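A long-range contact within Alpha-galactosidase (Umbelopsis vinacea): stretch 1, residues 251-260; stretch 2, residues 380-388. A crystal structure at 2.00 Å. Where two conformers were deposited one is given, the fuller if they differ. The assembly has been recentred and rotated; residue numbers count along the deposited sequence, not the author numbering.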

# COMPACT_ATOMS: atom_id res chain seq x y z
N GLN A 251 11.93 35.22 -10.36
CA GLN A 251 12.47 34.80 -11.65
C GLN A 251 13.36 33.55 -11.57
O GLN A 251 13.28 32.69 -12.44
N GLU A 252 14.22 33.47 -10.55
CA GLU A 252 15.09 32.29 -10.42
C GLU A 252 14.28 31.02 -10.13
O GLU A 252 14.61 29.92 -10.62
N GLU A 253 13.23 31.15 -9.33
CA GLU A 253 12.30 30.03 -9.10
C GLU A 253 11.62 29.56 -10.40
O GLU A 253 11.56 28.37 -10.65
N TYR A 254 11.11 30.50 -11.21
CA TYR A 254 10.56 30.16 -12.54
C TYR A 254 11.61 29.55 -13.46
O TYR A 254 11.30 28.65 -14.25
N ARG A 255 12.84 30.06 -13.38
CA ARG A 255 13.90 29.49 -14.20
C ARG A 255 14.13 28.02 -13.83
O ARG A 255 14.33 27.17 -14.71
N VAL A 256 14.10 27.72 -12.53
CA VAL A 256 14.27 26.34 -12.08
C VAL A 256 13.15 25.44 -12.59
O VAL A 256 13.38 24.37 -13.14
N HIS A 257 11.93 25.91 -12.38
CA HIS A 257 10.70 25.26 -12.81
C HIS A 257 10.77 24.94 -14.31
O HIS A 257 10.67 23.78 -14.71
N TYR A 258 11.03 25.96 -15.13
CA TYR A 258 11.10 25.76 -16.58
C TYR A 258 12.23 24.79 -16.98
O TYR A 258 12.05 23.91 -17.83
N THR A 259 13.41 24.99 -16.40
CA THR A 259 14.59 24.16 -16.70
C THR A 259 14.34 22.67 -16.48
O THR A 259 14.67 21.83 -17.33
N ILE A 260 13.79 22.33 -15.31
CA ILE A 260 13.57 20.94 -14.95
C ILE A 260 12.46 20.32 -15.81
O ILE A 260 12.62 19.21 -16.29
N VAL A 380 25.32 29.23 -7.95
CA VAL A 380 23.92 28.89 -8.23
C VAL A 380 23.03 29.65 -7.24
O VAL A 380 23.22 29.56 -6.03
N PRO A 381 22.09 30.46 -7.76
CA PRO A 381 21.22 31.26 -6.89
C PRO A 381 20.35 30.41 -5.96
O PRO A 381 20.12 29.22 -6.23
N ALA A 382 19.87 31.01 -4.88
CA ALA A 382 18.83 30.40 -4.02
C ALA A 382 17.63 29.97 -4.88
O ALA A 382 17.18 30.73 -5.75
N HIS A 383 17.13 28.75 -4.63
CA HIS A 383 16.03 28.14 -5.40
C HIS A 383 16.33 28.17 -6.90
O HIS A 383 15.41 28.31 -7.72
N GLY A 384 17.61 28.04 -7.24
CA GLY A 384 18.11 28.36 -8.57
C GLY A 384 18.77 27.20 -9.28
O GLY A 384 19.02 26.14 -8.67
N VAL A 385 19.01 27.39 -10.58
CA VAL A 385 19.70 26.42 -11.43
C VAL A 385 20.82 27.07 -12.23
O VAL A 385 20.78 28.28 -12.49
N ARG A 386 21.81 26.27 -12.61
CA ARG A 386 22.64 26.58 -13.77
C ARG A 386 22.43 25.43 -14.75
O ARG A 386 22.52 24.26 -14.37
N LEU A 387 22.12 25.79 -16.00
CA LEU A 387 21.79 24.84 -17.05
C LEU A 387 22.93 24.84 -18.06
O LEU A 387 23.18 25.87 -18.72
N LEU A 388 23.60 23.70 -18.18
CA LEU A 388 24.84 23.61 -18.95
C LEU A 388 24.72 22.61 -20.07
O LEU A 388 24.03 21.57 -19.92

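The helix 251-260 lies across the strand 384-388 and the turn that leads into it. The axes approach to 6.8 Å and their directions differ by 51°. Together the two stretches bury 494 Å². Val385 and His383 have the most surface covered by the other stretch, 100 and 72 Å².

Val385 points toward the helix with chi1 in the m rotamer. Both of its methyls lie against Val256, and CG2 also reaches Arg255 and Thr259. CG1 of Val385 packs on CG2 of Val256, 3.6 Å away, in an apolar contact. Val256 also points toward the strand, in the t rotamer, and its CG2 lies 3.3 Å from CA of Gly384. CG2 of Val385 lies 3.4 Å from OG1 of Thr259 and 4.0 Å from CG of Arg255. Thr259 adopts the m rotamer. Its hydroxyl donates to the backbone of its own helix, with OG1 of Thr259 2.6 Å from O of Arg255. CG2 of Thr259 is 4.1 Å from CD1 of Leu387, which points toward the helix with chi1 t and chi2 p. Arg386, between the two inward strand residues, points away.

His383 sits in the type II turn from Pro381 to Gly384. Its side chain points toward the helix, with chi1 m. The ring makes the one direct hydrogen bond between the stretches: ND1 of His383 donates to OE2 of Glu253 at 2.7 Å, with a nearly straight angle of 164°. The carboxylate oxygen lies at the ring edge, near the ring plane, where the N-H can aim at it. The CA-to-CB bond of Glu253 is sideways, but chi1 m and chi2 t bring its end nearer to the turn.

Glu252 points toward the strand and turn, with chi1 and chi2 both m. OE1 of Glu252 is 3.8 Å from CG of Pro381. The carboxylate is also held from within the helix. NE of Arg255 donates to OE1 of Glu252 at 3.1 Å in a salt bridge, and NH2 of Arg255 adds a weak bond to OE2 of Glu252 at 3.3 Å.

Two waters link Glu252 to Val385. Water 1 donates to O and OE1 of Glu252, with its oxygen 2.8 and 2.6 Å from them, and accepts from N of Val385 at 3.0 Å. Water 2 donates to OE1 of Glu252 and to O of Val385, its oxygen 2.8 Å from each. Both backbone polar groups of Val385 are thus tied to the helix through water, while its side chain makes the apolar contact.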

# COMPACT_ATOMS: atom_id res chain seq x y z
CB GLN A 251 13.15 35.93 -12.44
CG GLN A 251 13.16 35.63 -13.95
CD GLN A 251 14.21 36.41 -14.74
OE1 GLN A 251 15.23 36.82 -14.20
NE2 GLN A 251 13.96 36.61 -16.03
CB GLU A 252 16.19 32.52 -9.37
CG GLU A 252 17.26 33.58 -9.79
CD GLU A 252 17.85 33.35 -11.19
OE1 GLU A 252 18.14 32.19 -11.54
OE2 GLU A 252 18.01 34.34 -11.95
CB GLU A 253 11.26 30.38 -8.05
CG GLU A 253 11.85 30.42 -6.65
CD GLU A 253 10.91 31.03 -5.60
OE1 GLU A 253 9.96 31.77 -5.95
OE2 GLU A 253 11.17 30.78 -4.42
CB TYR A 254 9.92 31.37 -13.24
CG TYR A 254 8.58 31.76 -12.66
CD1 TYR A 254 7.64 30.77 -12.29
CD2 TYR A 254 8.25 33.11 -12.46
CE1 TYR A 254 6.40 31.13 -11.74
CE2 TYR A 254 7.00 33.48 -11.91
CZ TYR A 254 6.09 32.49 -11.55
OH TYR A 254 4.88 32.86 -10.99
CB ARG A 255 15.20 30.29 -14.08
CG ARG A 255 16.26 29.86 -15.11
CD ARG A 255 17.63 30.45 -14.77
NE ARG A 255 17.60 31.90 -14.57
CZ ARG A 255 17.50 32.80 -15.54
NH1 ARG A 255 17.39 32.42 -16.82
NH2 ARG A 255 17.51 34.10 -15.23
CB VAL A 256 14.35 26.28 -10.52
CG1 VAL A 256 14.44 24.80 -10.02
CG2 VAL A 256 15.54 27.03 -10.09
CB HIS A 257 9.56 26.22 -12.41
CG HIS A 257 8.20 25.90 -12.96
ND1 HIS A 257 7.67 24.63 -13.00
CD2 HIS A 257 7.22 26.73 -13.40
CE1 HIS A 257 6.44 24.68 -13.48
NE2 HIS A 257 6.13 25.95 -13.72
CB TYR A 258 11.26 27.11 -17.30
CG TYR A 258 11.05 27.04 -18.79
CD1 TYR A 258 12.09 26.66 -19.64
CD2 TYR A 258 9.80 27.32 -19.36
CE1 TYR A 258 11.93 26.56 -21.01
CE2 TYR A 258 9.61 27.23 -20.76
CZ TYR A 258 10.69 26.85 -21.57
OH TYR A 258 10.55 26.76 -22.95
CB THR A 259 15.80 24.59 -15.83
OG1 THR A 259 16.14 25.97 -16.11
CG2 THR A 259 17.02 23.67 -16.06
CB ILE A 260 13.32 20.74 -13.42
CG1 ILE A 260 14.53 21.22 -12.58
CG2 ILE A 260 12.99 19.27 -13.09
CD1 ILE A 260 15.86 20.46 -12.86
CB VAL A 380 23.68 27.35 -8.12
CG1 VAL A 380 22.29 27.00 -8.66
CG2 VAL A 380 24.80 26.56 -8.85
CB PRO A 381 20.33 32.02 -7.89
CG PRO A 381 21.11 32.03 -9.16
CD PRO A 381 21.79 30.69 -9.19
CB ALA A 382 18.37 31.41 -2.97
CB HIS A 383 14.70 28.86 -5.12
CG HIS A 383 14.30 28.85 -3.67
ND1 HIS A 383 13.18 29.51 -3.21
CD2 HIS A 383 14.87 28.26 -2.59
CE1 HIS A 383 13.07 29.32 -1.90
NE2 HIS A 383 14.09 28.56 -1.50
CB VAL A 385 18.73 25.70 -12.45
CG1 VAL A 385 17.80 24.68 -11.73
CG2 VAL A 385 17.93 26.74 -13.31
CB ARG A 386 24.14 26.73 -13.42
CG ARG A 386 24.45 27.92 -12.47
CD ARG A 386 24.17 29.29 -13.11
NE ARG A 386 25.09 29.60 -14.21
CZ ARG A 386 26.33 30.08 -14.05
NH1 ARG A 386 26.81 30.32 -12.82
NH2 ARG A 386 27.08 30.33 -15.12
CB LEU A 387 20.47 25.23 -17.74
CG LEU A 387 20.11 24.45 -19.01
CD1 LEU A 387 19.99 22.95 -18.73
CD2 LEU A 387 18.83 24.97 -19.67
CB LEU A 388 26.02 23.17 -18.05
CG LEU A 388 26.19 23.93 -16.72
CD1 LEU A 388 27.27 23.26 -15.86
CD2 LEU A 388 26.49 25.42 -16.96
O HOH W 1 17.28 29.69 -11.43
O HOH W 2 20.49 31.07 -12.52